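199aa long hypothetical Trp repressor binding protein (Sulfolobus tokodaii, PDB 2ZKI) is of unknown function but, as a flavodoxin-like protein of the NADPH-dependent FMN reductase family, probably binds FMN and may take part in electron transfer. Local coordinates at residues V9-Y14 / D55-I60. Numbering follows the deposited sequence.
With SO4 (sulfate ion), chain I.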
loop_
_atom_site.group_PDB
_atom_site.type_symbol
_atom_site.label_atom_id
_atom_site.label_comp_id
_atom_site.label_asym_id
_atom_site.label_seq_id
_atom_site.Cartn_x
_atom_site.Cartn_y
_atom_site.Cartn_z
ATOM N N VAL A 9 3.020 -24.252 2.069
ATOM C CA VAL A 9 3.078 -23.470 0.843
ATOM C C VAL A 9 1.673 -23.425 0.246
ATOM O O VAL A 9 1.176 -24.415 -0.299
ATOM C CB VAL A 9 4.117 -24.026 -0.165
ATOM C CG1 VAL A 9 4.164 -23.165 -1.416
ATOM C CG2 VAL A 9 5.504 -24.101 0.471
ATOM N N LEU A 10 1.037 -22.267 0.385
ATOM C CA LEU A 10 -0.333 -22.056 -0.059
ATOM C C LEU A 10 -0.343 -21.163 -1.293
ATOM O O LEU A 10 0.361 -20.155 -1.335
ATOM C CB LEU A 10 -1.144 -21.419 1.071
ATOM C CG LEU A 10 -2.628 -21.105 0.869
ATOM C CD1 LEU A 10 -3.411 -22.367 0.591
ATOM C CD2 LEU A 10 -3.174 -20.397 2.094
ATOM N N PHE A 11 -1.135 -21.535 -2.295
ATOM C CA PHE A 11 -1.183 -20.774 -3.541
ATOM C C PHE A 11 -2.483 -20.924 -4.328
ATOM O O PHE A 11 -3.162 -21.946 -4.242
ATOM C CB PHE A 11 0.023 -21.114 -4.434
ATOM C CG PHE A 11 -0.054 -22.470 -5.088
ATOM C CD1 PHE A 11 0.380 -23.608 -4.419
ATOM C CD2 PHE A 11 -0.543 -22.604 -6.385
ATOM C CE1 PHE A 11 0.315 -24.860 -5.027
ATOM C CE2 PHE A 11 -0.612 -23.853 -6.999
ATOM C CZ PHE A 11 -0.183 -24.981 -6.319
ATOM N N TYR A 12 -2.821 -19.884 -5.085
ATOM C CA TYR A 12 -3.817 -19.981 -6.143
ATOM C C TYR A 12 -3.067 -20.100 -7.466
ATOM O O TYR A 12 -1.971 -19.555 -7.606
ATOM C CB TYR A 12 -4.725 -18.745 -6.156
ATOM C CG TYR A 12 -5.691 -18.703 -7.326
ATOM C CD1 TYR A 12 -6.960 -19.271 -7.229
ATOM C CD2 TYR A 12 -5.328 -18.105 -8.535
ATOM C CE1 TYR A 12 -7.845 -19.242 -8.304
ATOM C CE2 TYR A 12 -6.203 -18.071 -9.615
ATOM C CZ TYR A 12 -7.460 -18.639 -9.493
ATOM O OH TYR A 12 -8.327 -18.604 -10.563
ATOM N N GLY A 13 -3.642 -20.819 -8.427
ATOM C CA GLY A 13 -3.102 -20.813 -9.784
ATOM C C GLY A 13 -2.876 -22.153 -10.453
ATOM O O GLY A 13 -3.003 -23.211 -9.830
ATOM N N TYR A 14 -2.524 -22.089 -11.736
ATOM C CA TYR A 14 -2.417 -23.269 -12.589
ATOM C C TYR A 14 -1.171 -23.235 -13.481
ATOM O O TYR A 14 -0.845 -24.229 -14.139
ATOM C CB TYR A 14 -3.680 -23.410 -13.456
ATOM C CG TYR A 14 -4.980 -23.360 -12.678
ATOM C CD1 TYR A 14 -5.505 -24.508 -12.088
ATOM C CD2 TYR A 14 -5.681 -22.162 -12.529
ATOM C CE1 TYR A 14 -6.693 -24.470 -11.367
ATOM C CE2 TYR A 14 -6.872 -22.112 -11.809
ATOM C CZ TYR A 14 -7.373 -23.271 -11.233
ATOM O OH TYR A 14 -8.550 -23.237 -10.519
ATOM N N ASP A 55 -5.461 -30.201 -14.769
ATOM C CA ASP A 55 -4.570 -31.369 -14.789
ATOM C C ASP A 55 -3.134 -31.065 -14.341
ATOM O O ASP A 55 -2.393 -31.972 -13.953
ATOM C CB ASP A 55 -4.574 -32.017 -16.182
ATOM C CG ASP A 55 -4.286 -31.018 -17.297
ATOM O OD1 ASP A 55 -3.131 -30.545 -17.397
ATOM O OD2 ASP A 55 -5.213 -30.712 -18.080
ATOM N N LYS A 56 -2.756 -29.790 -14.400
ATOM C CA LYS A 56 -1.450 -29.335 -13.922
ATOM C C LYS A 56 -1.378 -29.304 -12.393
ATOM O O LYS A 56 -0.287 -29.333 -11.816
ATOM C CB LYS A 56 -1.126 -27.946 -14.491
ATOM C CG LYS A 56 -0.768 -27.928 -15.977
ATOM C CD LYS A 56 0.673 -28.380 -16.217
ATOM C CE LYS A 56 1.004 -28.468 -17.703
ATOM N NZ LYS A 56 0.338 -29.627 -18.370
ATOM N N VAL A 57 -2.544 -29.254 -11.749
ATOM C CA VAL A 57 -2.639 -29.086 -10.297
ATOM C C VAL A 57 -3.356 -30.256 -9.608
ATOM O O VAL A 57 -3.593 -30.220 -8.395
ATOM C CB VAL A 57 -3.350 -27.753 -9.922
ATOM C CG1 VAL A 57 -2.911 -27.278 -8.546
ATOM C CG2 VAL A 57 -3.055 -26.674 -10.945
ATOM N N LYS A 58 -3.689 -31.296 -10.374
ATOM C CA LYS A 58 -4.452 -32.434 -9.839
ATOM C C LYS A 58 -3.671 -33.320 -8.862
ATOM O O LYS A 58 -4.266 -34.066 -8.081
ATOM C CB LYS A 58 -5.081 -33.259 -10.968
ATOM C CG LYS A 58 -6.395 -32.665 -11.468
ATOM C CD LYS A 58 -7.056 -33.509 -12.546
ATOM C CE LYS A 58 -8.344 -32.842 -13.022
ATOM N NZ LYS A 58 -9.038 -33.634 -14.076
ATOM N N ASP A 59 -2.346 -33.219 -8.899
ATOM C CA ASP A 59 -1.489 -33.906 -7.936
ATOM C C ASP A 59 -1.430 -33.179 -6.591
ATOM O O ASP A 59 -1.157 -33.800 -5.562
ATOM C CB ASP A 59 -0.079 -34.083 -8.504
ATOM C CG ASP A 59 -0.015 -35.143 -9.586
ATOM O OD1 ASP A 59 -0.401 -36.302 -9.312
ATOM O OD2 ASP A 59 0.428 -34.820 -10.709
ATOM N N ILE A 60 -1.685 -31.870 -6.610
ATOM C CA ILE A 60 -1.661 -31.044 -5.399
ATOM C C ILE A 60 -3.048 -30.963 -4.756
ATOM O O ILE A 60 -3.986 -30.449 -5.367
ATOM C CB ILE A 60 -1.116 -29.619 -5.686
ATOM C CG1 ILE A 60 0.308 -29.696 -6.244
ATOM C CG2 ILE A 60 -1.147 -28.757 -4.422
ATOM C CD1 ILE A 60 0.702 -28.511 -7.099
HETATM S S SO4 I . -2.400 -18.891 -13.676
HETATM O O1 SO4 I . -1.885 -19.591 -14.850
HETATM O O2 SO4 I . -1.307 -18.650 -12.735
HETATM O O3 SO4 I . -2.985 -17.618 -14.092
HETATM O O4 SO4 I . -3.418 -19.710 -13.025
#
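V57 meets Y14 and F11 with its two methyls. CG2 lies 3.5 Å from CD1 of the Y14 ring and 3.6 Å from the carbonyl O of G13. CG1 is anti to the backbone N (chi1 -154°) and lies 4.2 Å from F11 CZ, a looser contact. The same CZ touches I60 CD1 at 3.7 Å. That methyl sits at the edge of the F11 ring, in its plane, and the two side chains cross at about a right angle. K56 adds its CB, 3.7 Å from Y14 O. The contact is thus mainly apolar.

V57 and I60 are the ends of a type I turn, closed by a hydrogen bond from I60 N to V57 O (3.1 Å), and both side chains start out toward 9-14. F11 and I60 also pack on V18 of helix 16-31. The hydroxyls of Y14 and Y12 both hydrogen-bond to E42 OE2, and F54 meets the Y14 ring edge-to-face. Y14 N donates to sulfate O4 at 2.8 Å.

The loop between strand 6-11 and helix 16-31 is where flavodoxin-like folds bind the FMN phosphate. The sulfate, probably from the crystallisation liquor, is consistent with such a site.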